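Local coordinates for cellulose 1,4-beta-cellobiosidase (Thermobifida fusca, PDB 4JJJ), which probably hydrolyses cellulose to release cellobiose, this chain being its family 48 glycoside hydrolase catalytic domain, at residues V29-V34 / G45-E51; E133-Y138 / D344-G348; H147-V152 / P169-Y175. The protein carries 1 engineered substitution. All blocks are in the same frame, centred on the assembly; numbering follows the deposited sequence. Where two conformers were deposited one is given.

Contact 1 of 3, residues V29-V34 / G45-E51; sequences VPYHSV and GHQTTSE. With ZN (zinc ion), chain B; BGC (beta-D-glucopyranose), chain C.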
loop_
_atom_site.group_PDB
_atom_site.type_symbol
_atom_site.label_atom_id
_atom_site.label_comp_id
_atom_site.label_asym_id
_atom_site.label_seq_id
_atom_site.Cartn_x
_atom_site.Cartn_y
_atom_site.Cartn_z
ATOM N N VAL A 29 -12.660 10.733 8.810
ATOM C CA VAL A 29 -11.524 10.488 7.917
ATOM C C VAL A 29 -10.264 10.362 8.778
ATOM O O VAL A 29 -9.839 11.310 9.448
ATOM C CB VAL A 29 -11.370 11.615 6.885
ATOM C CG1 VAL A 29 -10.122 11.388 5.964
ATOM C CG2 VAL A 29 -12.591 11.742 6.047
ATOM N N PRO A 30 -9.657 9.169 8.805
ATOM C CA PRO A 30 -8.458 9.005 9.627
ATOM C C PRO A 30 -7.260 9.700 9.018
ATOM O O PRO A 30 -7.150 9.759 7.794
ATOM C CB PRO A 30 -8.187 7.490 9.607
ATOM C CG PRO A 30 -8.747 7.057 8.282
ATOM C CD PRO A 30 -10.032 7.916 8.148
ATOM N N TYR A 31 -6.394 10.225 9.845
ATOM C CA TYR A 31 -5.093 10.711 9.413
ATOM C C TYR A 31 -4.141 9.561 9.338
ATOM O O TYR A 31 -4.320 8.545 9.975
ATOM C CB TYR A 31 -4.574 11.708 10.442
ATOM C CG TYR A 31 -5.366 13.004 10.631
ATOM C CD1 TYR A 31 -5.629 13.868 9.551
ATOM C CD2 TYR A 31 -5.765 13.391 11.876
ATOM C CE1 TYR A 31 -6.244 15.090 9.746
ATOM C CE2 TYR A 31 -6.405 14.599 12.055
ATOM C CZ TYR A 31 -6.630 15.402 10.989
ATOM O OH TYR A 31 -7.265 16.658 11.193
ATOM N N HIS A 32 -3.020 9.761 8.617
ATOM C CA HIS A 32 -1.916 8.784 8.629
ATOM C C HIS A 32 -1.417 8.568 10.058
ATOM O O HIS A 32 -1.194 7.476 10.519
ATOM C CB HIS A 32 -0.804 9.216 7.702
ATOM C CG HIS A 32 0.382 8.288 7.788
ATOM N ND1 HIS A 32 0.373 7.025 7.219
ATOM C CD2 HIS A 32 1.607 8.453 8.335
ATOM C CE1 HIS A 32 1.525 6.447 7.440
ATOM N NE2 HIS A 32 2.319 7.292 8.086
ATOM N N SER A 33 -1.295 9.692 10.767
ATOM C CA SER A 33 -0.840 9.672 12.184
ATOM C C SER A 33 -1.322 10.876 12.928
ATOM O O SER A 33 -1.646 11.909 12.372
ATOM C CB SER A 33 0.700 9.579 12.283
ATOM O OG SER A 33 1.283 10.629 11.572
ATOM N N VAL A 34 -1.330 10.754 14.251
ATOM C CA VAL A 34 -1.703 11.872 15.095
ATOM C C VAL A 34 -0.713 13.036 14.929
ATOM O O VAL A 34 -1.142 14.222 14.706
ATOM C CB VAL A 34 -1.809 11.435 16.577
ATOM C CG1 VAL A 34 -1.940 12.658 17.457
ATOM C CG2 VAL A 34 -2.961 10.504 16.824
ATOM N N GLY A 45 1.833 13.877 8.198
ATOM C CA GLY A 45 0.993 13.046 9.077
ATOM C C GLY A 45 -0.456 13.199 8.840
ATOM O O GLY A 45 -1.233 12.309 9.208
ATOM N N HIS A 46 -0.913 14.385 8.377
ATOM C CA HIS A 46 -2.308 14.580 8.168
ATOM C C HIS A 46 -2.690 14.580 6.696
ATOM O O HIS A 46 -3.818 14.894 6.345
ATOM C CB HIS A 46 -2.783 15.855 8.847
ATOM C CG HIS A 46 -2.773 15.765 10.342
ATOM N ND1 HIS A 46 -3.214 16.762 11.194
ATOM C CD2 HIS A 46 -2.373 14.753 11.143
ATOM C CE1 HIS A 46 -3.072 16.357 12.444
ATOM N NE2 HIS A 46 -2.590 15.132 12.437
ATOM N N GLN A 47 -1.824 13.957 5.860
ATOM C CA GLN A 47 -2.327 13.266 4.757
ATOM C C GLN A 47 -3.050 12.065 5.283
ATOM O O GLN A 47 -2.889 11.723 6.422
ATOM C CB GLN A 47 -1.189 12.826 3.815
ATOM C CG GLN A 47 -0.566 14.016 3.069
ATOM C CD GLN A 47 0.721 13.705 2.390
ATOM O OE1 GLN A 47 1.416 12.727 2.714
ATOM N NE2 GLN A 47 1.123 14.551 1.435
ATOM N N THR A 48 -3.750 11.337 4.457
ATOM C CA THR A 48 -4.148 9.988 4.750
ATOM C C THR A 48 -4.145 9.160 3.471
ATOM O O THR A 48 -3.774 9.602 2.378
ATOM C CB THR A 48 -5.517 9.871 5.425
ATOM O OG1 THR A 48 -5.536 8.593 6.135
ATOM C CG2 THR A 48 -6.708 10.019 4.552
ATOM N N THR A 49 -4.480 7.910 3.650
ATOM C CA THR A 49 -4.197 6.872 2.676
ATOM C C THR A 49 -5.328 5.910 2.577
ATOM O O THR A 49 -6.112 5.716 3.556
ATOM C CB THR A 49 -2.952 6.028 3.071
ATOM O OG1 THR A 49 -3.144 5.479 4.365
ATOM C CG2 THR A 49 -1.735 6.946 3.092
ATOM N N SER A 50 -5.401 5.216 1.471
ATOM C CA SER A 50 -6.339 4.137 1.345
ATOM C C SER A 50 -5.957 3.029 2.349
ATOM O O SER A 50 -6.842 2.299 2.867
ATOM C CB SER A 50 -6.498 3.662 -0.103
ATOM O OG SER A 50 -5.279 3.176 -0.573
ATOM N N GLU A 51 -4.691 2.885 2.662
ATOM C CA GLU A 51 -4.272 2.045 3.712
ATOM C C GLU A 51 -5.036 2.363 5.004
ATOM O O GLU A 51 -5.524 1.483 5.693
ATOM C CB GLU A 51 -2.739 2.180 3.870
ATOM C CG GLU A 51 -2.166 1.673 5.185
ATOM C CD GLU A 51 -0.688 1.937 5.206
ATOM O OE1 GLU A 51 -0.263 2.949 5.805
ATOM O OE2 GLU A 51 0.072 1.168 4.517
HETATM ZN ZN ZN B . -3.595 18.746 10.574
HETATM C C2 BGC C . 4.181 3.391 6.466
HETATM C C3 BGC C . 3.061 2.714 5.680
HETATM C C4 BGC C . 3.638 1.999 4.424
HETATM C C5 BGC C . 4.879 1.135 4.763
HETATM C C6 BGC C . 5.519 0.606 3.501
HETATM C C1 BGC C . 5.316 2.433 6.773
HETATM O O2 BGC C . 3.674 3.869 7.706
HETATM O O3 BGC C . 2.094 3.737 5.336
HETATM O O4 BGC C . 2.592 1.196 3.842
HETATM O O5 BGC C . 5.798 1.946 5.506
HETATM O O6 BGC C . 5.890 1.663 2.638
HETATM O O HOH W 1 -1.585 5.249 6.387
HETATM O O HOH W 2 -3.393 19.656 12.524
HETATM O O HOH W 3 -2.143 19.686 9.420
#

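Contact 2 of 3, residues E133-Y138 / D344-G348; sequences ELSSTY and DSPTG. With NA (sodium ion), chain I.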
loop_
_atom_site.group_PDB
_atom_site.type_symbol
_atom_site.label_atom_id
_atom_site.label_comp_id
_atom_site.label_asym_id
_atom_site.label_seq_id
_atom_site.Cartn_x
_atom_site.Cartn_y
_atom_site.Cartn_z
ATOM N N GLU A 133 -16.468 -5.535 -19.489
ATOM C CA GLU A 133 -17.144 -6.434 -18.570
ATOM C C GLU A 133 -17.565 -5.761 -17.264
ATOM O O GLU A 133 -18.664 -5.989 -16.694
ATOM C CB GLU A 133 -16.237 -7.638 -18.224
ATOM C CG GLU A 133 -16.716 -8.426 -17.042
ATOM C CD GLU A 133 -15.776 -9.607 -16.776
ATOM O OE1 GLU A 133 -14.666 -9.267 -16.467
ATOM O OE2 GLU A 133 -16.184 -10.804 -16.875
ATOM N N LEU A 134 -16.667 -4.939 -16.721
ATOM C CA LEU A 134 -17.030 -4.129 -15.515
ATOM C C LEU A 134 -18.205 -3.171 -15.800
ATOM O O LEU A 134 -19.051 -3.026 -14.949
ATOM C CB LEU A 134 -15.793 -3.389 -14.966
ATOM C CG LEU A 134 -14.732 -4.379 -14.408
ATOM C CD1 LEU A 134 -13.392 -3.681 -14.287
ATOM C CD2 LEU A 134 -15.111 -4.980 -13.104
ATOM N N SER A 135 -18.176 -2.530 -16.955
ATOM C CA SER A 135 -19.245 -1.608 -17.322
ATOM C C SER A 135 -20.562 -2.373 -17.442
ATOM O O SER A 135 -21.583 -1.910 -16.946
ATOM C CB SER A 135 -18.924 -0.898 -18.633
ATOM O OG SER A 135 -20.126 -0.296 -19.100
ATOM N N SER A 136 -20.538 -3.533 -18.077
ATOM C CA SER A 136 -21.724 -4.366 -18.210
ATOM C C SER A 136 -22.190 -4.934 -16.908
ATOM O O SER A 136 -23.379 -5.215 -16.742
ATOM C CB SER A 136 -21.496 -5.489 -19.225
ATOM O OG SER A 136 -21.234 -4.980 -20.516
ATOM N N THR A 137 -21.274 -5.137 -15.932
ATOM C CA THR A 137 -21.679 -5.692 -14.695
ATOM C C THR A 137 -22.311 -4.615 -13.752
ATOM O O THR A 137 -23.202 -4.936 -12.893
ATOM C CB THR A 137 -20.467 -6.427 -13.990
ATOM O OG1 THR A 137 -20.057 -7.469 -14.882
ATOM C CG2 THR A 137 -20.778 -6.928 -12.604
ATOM N N TYR A 138 -21.705 -3.425 -13.735
ATOM C CA TYR A 138 -22.024 -2.420 -12.738
ATOM C C TYR A 138 -22.862 -1.240 -13.245
ATOM O O TYR A 138 -23.303 -0.410 -12.440
ATOM C CB TYR A 138 -20.736 -1.966 -12.011
ATOM C CG TYR A 138 -20.121 -3.163 -11.256
ATOM C CD1 TYR A 138 -20.781 -3.709 -10.176
ATOM C CD2 TYR A 138 -18.981 -3.780 -11.675
ATOM C CE1 TYR A 138 -20.274 -4.825 -9.501
ATOM C CE2 TYR A 138 -18.420 -4.840 -10.976
ATOM C CZ TYR A 138 -19.114 -5.403 -9.965
ATOM O OH TYR A 138 -18.626 -6.506 -9.290
ATOM N N ASP A 344 -19.524 -10.290 -9.092
ATOM C CA ASP A 344 -20.629 -10.478 -10.014
ATOM C C ASP A 344 -20.269 -10.538 -11.466
ATOM O O ASP A 344 -21.079 -10.972 -12.303
ATOM C CB ASP A 344 -21.624 -9.326 -9.799
ATOM C CG ASP A 344 -22.411 -9.390 -8.497
ATOM O OD1 ASP A 344 -22.410 -10.434 -7.808
ATOM O OD2 ASP A 344 -23.049 -8.309 -8.212
ATOM N N SER A 345 -19.100 -10.081 -11.847
ATOM C CA SER A 345 -18.719 -10.121 -13.275
ATOM C C SER A 345 -18.594 -11.593 -13.758
ATOM O O SER A 345 -18.232 -12.494 -13.001
ATOM C CB SER A 345 -17.411 -9.369 -13.424
ATOM O OG SER A 345 -16.446 -10.119 -12.781
ATOM N N PRO A 346 -18.844 -11.823 -15.012
ATOM C CA PRO A 346 -18.824 -13.226 -15.448
ATOM C C PRO A 346 -17.455 -13.938 -15.290
ATOM O O PRO A 346 -17.501 -15.150 -15.103
ATOM C CB PRO A 346 -19.199 -13.096 -16.929
ATOM C CG PRO A 346 -20.250 -11.946 -16.851
ATOM C CD PRO A 346 -19.454 -10.935 -16.025
ATOM N N THR A 347 -16.355 -13.209 -15.314
ATOM C CA THR A 347 -15.037 -13.850 -15.143
ATOM C C THR A 347 -14.271 -13.477 -13.854
ATOM O O THR A 347 -13.138 -13.945 -13.643
ATOM C CB THR A 347 -14.161 -13.674 -16.338
ATOM O OG1 THR A 347 -13.656 -12.330 -16.468
ATOM C CG2 THR A 347 -14.850 -14.225 -17.593
ATOM N N GLY A 348 -14.873 -12.667 -12.986
ATOM C CA GLY A 348 -14.210 -12.219 -11.771
ATOM C C GLY A 348 -13.802 -13.364 -10.865
ATOM O O GLY A 348 -12.728 -13.351 -10.294
HETATM NA NA NA I . -23.428 -6.663 -6.728
HETATM O O HOH W 4 -23.814 -6.405 -10.125
HETATM O O HOH W 5 -19.675 -7.939 -7.327
HETATM O O HOH W 6 -24.406 -8.488 -6.100
HETATM O O HOH W 7 -25.085 -5.587 -6.191
HETATM O O HOH W 8 -21.333 -6.022 -5.986
HETATM O O HOH W 9 -21.806 -4.571 -5.985
#

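Contact 3 of 3, residues H147-V152 / P169-Y175; sequences HWLLDV and PAYINTY. With BGC (beta-D-glucopyranose), chain D; BGC (beta-D-glucopyranose), chain E.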
loop_
_atom_site.group_PDB
_atom_site.type_symbol
_atom_site.label_atom_id
_atom_site.label_comp_id
_atom_site.label_asym_id
_atom_site.label_seq_id
_atom_site.Cartn_x
_atom_site.Cartn_y
_atom_site.Cartn_z
ATOM N N HIS A 147 -8.465 5.757 -4.369
ATOM C CA HIS A 147 -7.223 6.454 -4.657
ATOM C C HIS A 147 -6.317 6.386 -3.423
ATOM O O HIS A 147 -6.777 6.221 -2.301
ATOM C CB HIS A 147 -7.501 7.888 -5.049
ATOM C CG HIS A 147 -6.273 8.718 -5.249
ATOM N ND1 HIS A 147 -5.366 8.496 -6.247
ATOM C CD2 HIS A 147 -5.764 9.744 -4.515
ATOM C CE1 HIS A 147 -4.368 9.334 -6.159
ATOM N NE2 HIS A 147 -4.583 10.125 -5.129
ATOM N N TRP A 148 -4.995 6.477 -3.614
ATOM C CA TRP A 148 -4.123 6.089 -2.506
ATOM C C TRP A 148 -3.880 7.147 -1.435
ATOM O O TRP A 148 -3.491 6.762 -0.322
ATOM C CB TRP A 148 -2.776 5.540 -3.034
ATOM C CG TRP A 148 -1.659 6.539 -3.179
ATOM C CD1 TRP A 148 -1.397 7.411 -4.230
ATOM C CD2 TRP A 148 -0.594 6.773 -2.225
ATOM N NE1 TRP A 148 -0.277 8.111 -3.948
ATOM C CE2 TRP A 148 0.236 7.781 -2.740
ATOM C CE3 TRP A 148 -0.286 6.238 -0.964
ATOM C CZ2 TRP A 148 1.389 8.194 -2.077
ATOM C CZ3 TRP A 148 0.878 6.659 -0.299
ATOM C CH2 TRP A 148 1.705 7.632 -0.868
ATOM N N LEU A 149 -3.993 8.400 -1.794
ATOM C CA LEU A 149 -3.448 9.512 -0.943
ATOM C C LEU A 149 -4.365 10.721 -1.011
ATOM O O LEU A 149 -4.786 11.221 -2.109
ATOM C CB LEU A 149 -2.108 10.021 -1.474
ATOM C CG LEU A 149 -1.280 10.922 -0.587
ATOM C CD1 LEU A 149 -0.844 10.302 0.707
ATOM C CD2 LEU A 149 -0.174 11.481 -1.431
ATOM N N LEU A 150 -4.759 11.181 0.193
ATOM C CA LEU A 150 -5.504 12.445 0.404
ATOM C C LEU A 150 -4.721 13.377 1.262
ATOM O O LEU A 150 -3.869 12.958 2.059
ATOM C CB LEU A 150 -6.825 12.208 1.093
ATOM C CG LEU A 150 -7.833 11.273 0.390
ATOM C CD1 LEU A 150 -8.981 10.986 1.346
ATOM C CD2 LEU A 150 -8.373 11.879 -0.895
ATOM N N ASP A 151 -5.037 14.664 1.149
ATOM C CA ASP A 151 -4.555 15.686 2.053
ATOM C C ASP A 151 -5.734 16.121 2.936
ATOM O O ASP A 151 -6.546 16.857 2.459
ATOM C CB ASP A 151 -3.987 16.842 1.261
ATOM C CG ASP A 151 -3.438 17.952 2.102
ATOM O OD1 ASP A 151 -3.437 17.904 3.366
ATOM O OD2 ASP A 151 -2.770 18.885 1.488
ATOM N N VAL A 152 -5.827 15.551 4.123
ATOM C CA VAL A 152 -7.048 15.682 4.962
ATOM C C VAL A 152 -7.286 17.135 5.498
ATOM O O VAL A 152 -8.398 17.573 5.479
ATOM C CB VAL A 152 -6.989 14.659 6.099
ATOM C CG1 VAL A 152 -8.342 14.744 6.895
ATOM C CG2 VAL A 152 -6.854 13.259 5.574
ATOM N N PRO A 169 -11.166 16.355 2.080
ATOM C CA PRO A 169 -9.810 16.047 1.793
ATOM C C PRO A 169 -9.446 16.217 0.312
ATOM O O PRO A 169 -10.271 15.807 -0.559
ATOM C CB PRO A 169 -9.735 14.545 2.196
ATOM C CG PRO A 169 -10.808 14.344 3.260
ATOM C CD PRO A 169 -11.880 15.219 2.716
ATOM N N ALA A 170 -8.259 16.733 -0.019
ATOM C CA ALA A 170 -7.865 16.870 -1.418
ATOM C C ALA A 170 -7.293 15.572 -2.003
ATOM O O ALA A 170 -6.467 14.934 -1.320
ATOM C CB ALA A 170 -6.876 17.968 -1.589
ATOM N N TYR A 171 -7.617 15.260 -3.241
ATOM C CA TYR A 171 -6.944 14.112 -3.916
ATOM C C TYR A 171 -5.648 14.583 -4.432
ATOM O O TYR A 171 -5.594 15.494 -5.259
ATOM C CB TYR A 171 -7.851 13.617 -5.081
ATOM C CG TYR A 171 -9.049 12.829 -4.691
ATOM C CD1 TYR A 171 -10.303 13.450 -4.464
ATOM C CD2 TYR A 171 -9.027 11.437 -4.600
ATOM C CE1 TYR A 171 -11.436 12.678 -4.132
ATOM C CE2 TYR A 171 -10.135 10.684 -4.266
ATOM C CZ TYR A 171 -11.365 11.301 -4.035
ATOM O OH TYR A 171 -12.496 10.527 -3.728
ATOM N N ILE A 172 -4.526 13.983 -3.992
ATOM C CA ILE A 172 -3.228 14.401 -4.366
ATOM C C ILE A 172 -2.369 13.178 -4.714
ATOM O O ILE A 172 -2.750 12.030 -4.430
ATOM C CB ILE A 172 -2.525 15.171 -3.200
ATOM C CG1 ILE A 172 -2.541 14.446 -1.874
ATOM C CG2 ILE A 172 -3.258 16.519 -3.043
ATOM C CD1 ILE A 172 -1.450 14.974 -0.950
ATOM N N ASN A 173 -1.203 13.402 -5.274
ATOM C CA ASN A 173 -0.258 12.340 -5.547
ATOM C C ASN A 173 1.132 12.909 -5.432
ATOM O O ASN A 173 1.310 14.146 -5.344
ATOM C CB ASN A 173 -0.553 11.671 -6.897
ATOM C CG ASN A 173 0.104 10.368 -7.095
ATOM O OD1 ASN A 173 0.551 9.681 -6.191
ATOM N ND2 ASN A 173 0.155 9.983 -8.374
ATOM N N THR A 174 2.095 12.033 -5.307
ATOM C CA THR A 174 3.502 12.394 -5.102
ATOM C C THR A 174 4.359 11.570 -6.092
ATOM O O THR A 174 4.795 12.105 -7.103
ATOM C CB THR A 174 3.915 12.182 -3.674
ATOM O OG1 THR A 174 3.653 10.789 -3.330
ATOM C CG2 THR A 174 3.177 13.120 -2.692
ATOM N N TYR A 175 4.587 10.288 -5.841
ATOM C CA TYR A 175 5.455 9.498 -6.723
ATOM C C TYR A 175 5.024 9.530 -8.155
ATOM O O TYR A 175 3.885 9.206 -8.496
ATOM C CB TYR A 175 5.488 8.034 -6.190
ATOM C CG TYR A 175 5.866 7.949 -4.759
ATOM C CD1 TYR A 175 7.149 8.067 -4.376
ATOM C CD2 TYR A 175 4.888 7.746 -3.817
ATOM C CE1 TYR A 175 7.500 8.121 -3.019
ATOM C CE2 TYR A 175 5.181 7.769 -2.456
ATOM C CZ TYR A 175 6.479 7.896 -2.056
ATOM O OH TYR A 175 6.922 7.884 -0.742
HETATM C C2 BGC D . 3.419 3.445 -2.754
HETATM C C3 BGC D . 3.556 4.432 -3.914
HETATM C C4 BGC D . 2.403 4.246 -4.846
HETATM C C5 BGC D . 1.051 4.355 -4.195
HETATM C C6 BGC D . -0.128 4.130 -5.134
HETATM C C1 BGC D . 2.016 3.543 -2.225
HETATM O O1 BGC D . 1.829 2.560 -1.195
HETATM O O2 BGC D . 4.389 3.650 -1.705
HETATM O O3 BGC D . 4.792 4.097 -4.593
HETATM O O4 BGC D . 2.505 5.443 -5.696
HETATM O O5 BGC D . 0.994 3.341 -3.177
HETATM O O6 BGC D . 0.033 2.832 -5.775
HETATM C C2 BGC E . 1.721 6.572 -7.729
HETATM C C3 BGC E . 1.584 6.373 -9.195
HETATM C C4 BGC E . 2.875 5.864 -9.858
HETATM C C5 BGC E . 3.331 4.647 -9.015
HETATM C C6 BGC E . 4.588 4.067 -9.649
HETATM C C1 BGC E . 2.244 5.295 -7.093
HETATM O O2 BGC E . 0.501 6.972 -7.160
HETATM O O3 BGC E . 1.146 7.579 -9.707
HETATM O O4 BGC E . 2.609 5.344 -11.190
HETATM O O5 BGC E . 3.506 4.944 -7.632
HETATM O O6 BGC E . 5.682 4.938 -9.293
#

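Contact 1 of 3, residues V29-V34 / G45-E51
The ring of Tyr-31 lies flat over the imidazole of His-46 in a face-to-face stack, centroids 3.6 Å apart and planes only 8° from parallel. Both side chains set CG beside the backbone N and anti to the carbonyl carbon (chi1 -64° and -70°), which lets the two rings lie over each other. The imidazole is also held at its rim: its NE2 donates to Val-34 O at 2.8 Å, from above the carbonyl plane, while ND1 binds zinc at 2.1 Å. Histidine suits the place because one ring offers a metal ligand, a donor and a stacking face. Asp-153 completes the protein's share of the zinc site, and its other carboxylate oxygen takes the hydroxyl of Tyr-31, so the stacked tyrosine is a second-shell partner of the metal.

Backbone bonds tie the two segments: His-32 N reaches Gln-47 O at 2.9 Å and Ser-33 N reaches Gly-45 O at 3.0 Å. Ser-33 OG, bonded to Glu-35 O, lies 3.5 Å from Gly-45 CA, a closeness that suits a residue without a side chain.

At the sugar end, a water joins His-32 ND1, Thr-49 OG1 and Glu-51 OE1, while Glu-40 takes His-32 NE2. The extended chain of Glu-51, the predicted proton donor, grips neighbouring hydroxyls of the glucose: O3 donates to Glu-51 OE1 at 2.5 Å and O4 to OE2 at 2.6 Å.

Thr-49 caps helix 50-67, which carries Glu-51; Pro-30 packs on that helix and on Phe-620 of helix 620-637, while Val-29 pairs with strand 21-24.

Contact 2 of 3, residues E133-Y138 / D344-G348
Glu-133 turns CG away from its own backbone N (chi1 166°) and, with the chain extended beyond, reaches from helix 131-138 to the turn at 345-347, where Thr-347 swings OG1 between its own N and carbonyl carbon (chi1 73°) to meet it. Glu-133 was modelled in two conformers; in the one described, a single carboxylate oxygen takes both donors: Glu-133 OE2 accepts from Thr-347 N at 2.9 Å and from Thr-347 OG1 at 3.0 Å. The hydroxyl meets the syn lone pair of OE2, whereas the amide comes to the syn side from out of the carboxylate plane. The other oxygen, OE1, forms a salt bridge with Arg-264 in this conformer, so a glutamate is long enough to bind the turn on one side and a cation on the other. Lys-290 is a further partner of the Thr-347 hydroxyl.

Before helix 348-365, Ser-345 has a capping role, its OG accepting a weak bond from Gly-348 N and also bonded to Asp-261. The last turns of helix 131-138 thus dock against the turn that leads into helix 348-365, at the surface of the (alpha/alpha)6 catalytic domain.

Further along, Thr-137 turns OG1 back to Glu-133 O at 2.7 Å, which also accepts Thr-137 N from the opposite face of its carbonyl plane. This spends the hydroxyl inside the helix, and the side chain meets the loop by contact alone: OG1 lies 3.4 Å from Ser-345 CA, and CG2 lies 3.8 Å from Asp-344 CB. That methyl also sits over the centre of the Tyr-138 ring.

Two waters bridge the segments further on, one joining Tyr-138 OH (also hydrogen-bonded to Asp-261) to Asp-344 N, the other Thr-137 O to Asp-344 OD2. Asp-344 OD2 also binds sodium at 2.2 Å, a site shared with Asp-254.

Contact 3 of 3, residues H147-V152 / P169-Y175
Strands 149-151 and 170-173 run antiparallel, their short axes inclined at 126°, with Asp-151 and Ala-170 a hydrogen-bonded pair (Asp-151 N to Ala-170 O, 2.9 Å) and Leu-150 and Tyr-171 a non-hydrogen-bonded one. On the face of that second pair, Leu-150 lies beside Tyr-171 and sets CD2 over its ring in a CH-pi contact, 3.9 Å from the centroid. The other methyl, CD1, rests on Pro-169 CB.

A chi1 of 175° carries the imidazole of His-147 across to the partner strand; there NE2 donates to Ile-172 O at 2.7 Å, nearly straight and within the ring plane. Thr-220 N binds its ND1, so both ring nitrogens are engaged. Leu-149 CD2 meets Ile-172 CD1, which also lies against Asp-151 CB.

These are the inner strands of a four-stranded antiparallel sheet, flanked by 47-49 and 189-190; Trp-148, Asn-173 and Tyr-175, at or just beyond their ends, form part of the glycan pocket. One face of the Trp-148 indole lies against a glucose, with CG 3.5 Å from its C6, and Leu-149 CB backs the opposite face. The indole NE1 donates to Asn-173 OD1 at 2.9 Å, the amide turned nearly upright to the ring. An alanine here is likely to leave the glucose without its platform and Asn-173 OD1 without one of its donors. Asn-173 OD1 also accepts from O2 of the next glucose at 2.9 Å, so two donors hold it, while Asn-173 ND2 donates to O3 of that sugar at 2.9 Å. Tyr-175 CE2 touches Trp-148 CH2, and its hydroxyl bonds Ala-41 O.

Overall arrangement
Contacts 1 and 3 adjoin, their centres 10 Å apart, because strand 47-49 is the sheet neighbour of 149-151: Thr-48 O and Leu-150 N lie 2.9 Å apart and Ser-50 N and Trp-148 O 3.0 Å, both probable hydrogen bonds. Through them the glycan site around His-32 and Glu-51 is joined to the one lined by Trp-148, Asn-173 and Tyr-175. Asn-224, the engineered residue at the predicted nucleophile position, has its side chain about 5 Å from that of Glu-51. Contact 2 stands apart at the surface, centres about 32 Å from contact 1 and 28 Å from contact 3, yet contact 3 is nested within the chain loop it closes.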